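Local coordinates for protein aryl acylamidase (bacterium CSBL00001, PDB 4YJ6) that probably hydrolyses aryl acylamides, as a member of the amidase signature family of enzymes, at residues G92-L97 / D105-A110. Numbering follows the deposited sequence.
Sequences GWPSTL and DARGAA
Arg-107 bends over the backbone of Gly-92 to Pro-94, its CD 3.6 Å from Gly-92 O and its NH1 3.8 Å from Pro-94 CB, an oblique approach to the guanidinium. CG stands anti to the carbonyl carbon, and a bend at chi2 (-67°) turns CD toward Gly-92 O. NH1 then folds back to donate to Ala-106 O at 2.8 Å; the acceptor lies in the guanidinium plane, whereas the donor sits above the carbonyl plane. The carbonyls of Ala-106 and, just before the segment, Lys-104 hold NH1 beside Pro-94 CB. The backbones run antiparallel, with Gly-92 and Trp-93 sharing the two bonds of Gly-108: Gly-108 N donates to Trp-93 O (2.8 Å), and Gly-92 N reaches Gly-108 O almost straight (176°). At phi 83°, a CB on Gly-92 would jam against the preceding carbonyl O. Beyond Pro-94 a water takes over, accepting from Ser-95 N and donating to Ala-106 O, which also receives a CA-H...O contact from Pro-94 CA at 3.4 Å. The CB of Trp-93 points away from 105-110; its indole lies edge-to-face with Tyr-50, NE1 bonded to Glu-55. This is a G1-type beta bulge between two irregular segments of the loop joining strand 80-84 to helix 115-122.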
ATOM      1  N   GLY A  92     -10.010  -8.373 -19.372  1.00 17.74           N
ATOM      2  CA  GLY A  92     -10.071  -9.821 -19.274  1.00 17.37           C
ATOM      3  C   GLY A  92      -9.780 -10.421 -17.907  1.00 21.21           C
ATOM      4  O   GLY A  92      -9.937 -11.627 -17.722  1.00 20.99           O
ATOM      5  N   TRP A  93      -9.385  -9.597 -16.931  1.00 15.06           N
ATOM      6  CA  TRP A  93      -9.049 -10.110 -15.611  1.00 17.87           C
ATOM      7  C   TRP A  93     -10.224  -9.918 -14.648  1.00 17.41           C
ATOM      8  O   TRP A  93     -11.092  -9.072 -14.869  1.00 16.69           O
ATOM      9  CB  TRP A  93      -7.838  -9.362 -15.045  1.00 16.15           C
ATOM     10  CG  TRP A  93      -6.518  -9.755 -15.669  1.00 18.88           C
ATOM     11  CD1 TRP A  93      -6.285 -10.173 -16.965  1.00 20.77           C
ATOM     12  CD2 TRP A  93      -5.263  -9.779 -15.006  1.00 16.71           C
ATOM     13  NE1 TRP A  93      -4.930 -10.449 -17.135  1.00 18.88           N
ATOM     14  CE2 TRP A  93      -4.288 -10.216 -15.944  1.00 17.51           C
ATOM     15  CE3 TRP A  93      -4.859  -9.465 -13.703  1.00 16.74           C
ATOM     16  CZ2 TRP A  93      -2.936 -10.339 -15.614  1.00 16.39           C
ATOM     17  CZ3 TRP A  93      -3.507  -9.601 -13.365  1.00 15.70           C
ATOM     18  CH2 TRP A  93      -2.558 -10.017 -14.328  1.00 15.28           C
ATOM     19  N   PRO A  94     -10.258 -10.716 -13.586  1.00 16.64           N
ATOM     20  CA  PRO A  94     -11.377 -10.556 -12.647  1.00 16.38           C
ATOM     21  C   PRO A  94     -11.223  -9.293 -11.830  1.00 15.86           C
ATOM     22  O   PRO A  94     -10.180  -8.634 -11.859  1.00 14.86           O
ATOM     23  CB  PRO A  94     -11.296 -11.806 -11.756  1.00 20.29           C
ATOM     24  CG  PRO A  94      -9.937 -12.350 -11.936  1.00 20.09           C
ATOM     25  CD  PRO A  94      -9.384 -11.856 -13.245  1.00 16.91           C
ATOM     26  N   SER A  95     -12.282  -8.938 -11.127  1.00 14.99           N
ATOM     27  CA  SER A  95     -12.216  -7.856 -10.149  1.00 16.06           C
ATOM     28  C   SER A  95     -13.301  -8.113  -9.117  1.00 15.40           C
ATOM     29  O   SER A  95     -14.471  -7.943  -9.416  1.00 17.67           O
ATOM     30  CB  SER A  95     -12.454  -6.511 -10.847  1.00 15.25           C
ATOM     31  OG  SER A  95     -12.436  -5.452  -9.862  1.00 17.69           O
ATOM     32  N   THR A  96     -12.921  -8.523  -7.909  1.00 14.22           N
ATOM     33  CA  THR A  96     -13.923  -8.890  -6.913  1.00 14.27           C
ATOM     34  C   THR A  96     -14.065  -7.862  -5.801  1.00 15.60           C
ATOM     35  O   THR A  96     -14.805  -8.103  -4.850  1.00 13.90           O
ATOM     36  CB  THR A  96     -13.622 -10.269  -6.282  1.00 15.88           C
ATOM     37  OG1 THR A  96     -12.491 -10.202  -5.405  1.00 14.76           O
ATOM     38  CG2 THR A  96     -13.353 -11.318  -7.369  1.00 16.14           C
ATOM     39  N   LEU A  97     -13.369  -6.727  -5.923  1.00 14.35           N
ATOM     40  CA  LEU A  97     -13.396  -5.669  -4.891  1.00 13.77           C
ATOM     41  C   LEU A  97     -13.073  -6.256  -3.526  1.00 15.45           C
ATOM     42  O   LEU A  97     -13.742  -5.958  -2.523  1.00 15.05           O
ATOM     43  CB  LEU A  97     -14.764  -4.970  -4.864  1.00 13.89           C
ATOM     44  CG  LEU A  97     -15.240  -4.480  -6.246  1.00 16.05           C
ATOM     45  CD1 LEU A  97     -16.575  -3.686  -6.139  1.00 13.31           C
ATOM     46  CD2 LEU A  97     -14.159  -3.630  -6.901  1.00 15.92           C
ATOM     47  N   ASP A 105     -17.423 -13.770 -11.137  1.00 25.00           N
ATOM     48  CA  ASP A 105     -17.472 -13.970 -12.597  1.00 27.37           C
ATOM     49  C   ASP A 105     -17.243 -12.687 -13.404  1.00 27.65           C
ATOM     50  O   ASP A 105     -17.256 -12.704 -14.646  1.00 28.07           O
ATOM     51  CB  ASP A 105     -18.829 -14.560 -13.004  1.00 28.59           C
ATOM     52  CG  ASP A 105     -19.063 -15.966 -12.452  1.00 34.59           C
ATOM     53  OD1 ASP A 105     -18.084 -16.679 -12.142  1.00 32.11           O
ATOM     54  OD2 ASP A 105     -20.252 -16.347 -12.336  1.00 37.71           O
ATOM     55  N   ALA A 106     -17.064 -11.562 -12.714  1.00 22.54           N
ATOM     56  CA  ALA A 106     -16.866 -10.289 -13.398  1.00 22.57           C
ATOM     57  C   ALA A 106     -15.528 -10.333 -14.147  1.00 20.21           C
ATOM     58  O   ALA A 106     -14.582 -10.943 -13.657  1.00 21.81           O
ATOM     59  CB  ALA A 106     -16.874  -9.151 -12.379  1.00 21.38           C
ATOM     60  N   ARG A 107     -15.457  -9.706 -15.321  1.00 20.86           N
ATOM     61  CA  ARG A 107     -14.181  -9.561 -16.030  1.00 22.35           C
ATOM     62  C   ARG A 107     -14.048  -8.154 -16.577  1.00 22.10           C
ATOM     63  O   ARG A 107     -15.029  -7.572 -17.043  1.00 23.43           O
ATOM     64  CB  ARG A 107     -14.074 -10.572 -17.186  1.00 24.85           C
ATOM     65  CG  ARG A 107     -14.129 -12.018 -16.728  1.00 25.94           C
ATOM     66  CD  ARG A 107     -12.891 -12.384 -15.901  1.00 27.13           C
ATOM     67  NE  ARG A 107     -12.832 -13.812 -15.580  1.00 33.71           N
ATOM     68  CZ  ARG A 107     -13.384 -14.376 -14.504  1.00 30.94           C
ATOM     69  NH1 ARG A 107     -14.045 -13.652 -13.609  1.00 31.32           N
ATOM     70  NH2 ARG A 107     -13.272 -15.682 -14.321  1.00 38.42           N
ATOM     71  N   GLY A 108     -12.837  -7.608 -16.536  1.00 20.13           N
ATOM     72  CA  GLY A 108     -12.609  -6.246 -16.963  1.00 18.88           C
ATOM     73  C   GLY A 108     -12.910  -6.045 -18.439  1.00 19.71           C
ATOM     74  O   GLY A 108     -12.525  -6.862 -19.295  1.00 20.71           O
ATOM     75  N   ALA A 109     -13.606  -4.948 -18.731  1.00 19.39           N
ATOM     76  CA  ALA A 109     -13.956  -4.598 -20.112  1.00 24.16           C
ATOM     77  C   ALA A 109     -12.729  -4.165 -20.902  1.00 21.36           C
ATOM     78  O   ALA A 109     -11.704  -3.771 -20.354  1.00 19.50           O
ATOM     79  CB  ALA A 109     -14.992  -3.481 -20.130  1.00 24.57           C
ATOM     80  N   ALA A 110     -12.823  -4.232 -22.221  1.00 22.92           N
ATOM     81  CA  ALA A 110     -11.714  -3.825 -23.054  1.00 21.64           C
ATOM     82  C   ALA A 110     -11.325  -2.363 -22.825  1.00 20.56           C
ATOM     83  O   ALA A 110     -12.180  -1.504 -22.624  1.00 19.94           O
ATOM     84  CB  ALA A 110     -12.113  -4.030 -24.543  1.00 20.95           C
TER
HETATM   85  O   HOH W   1     -14.149 -11.103 -10.913  1.00 18.77           O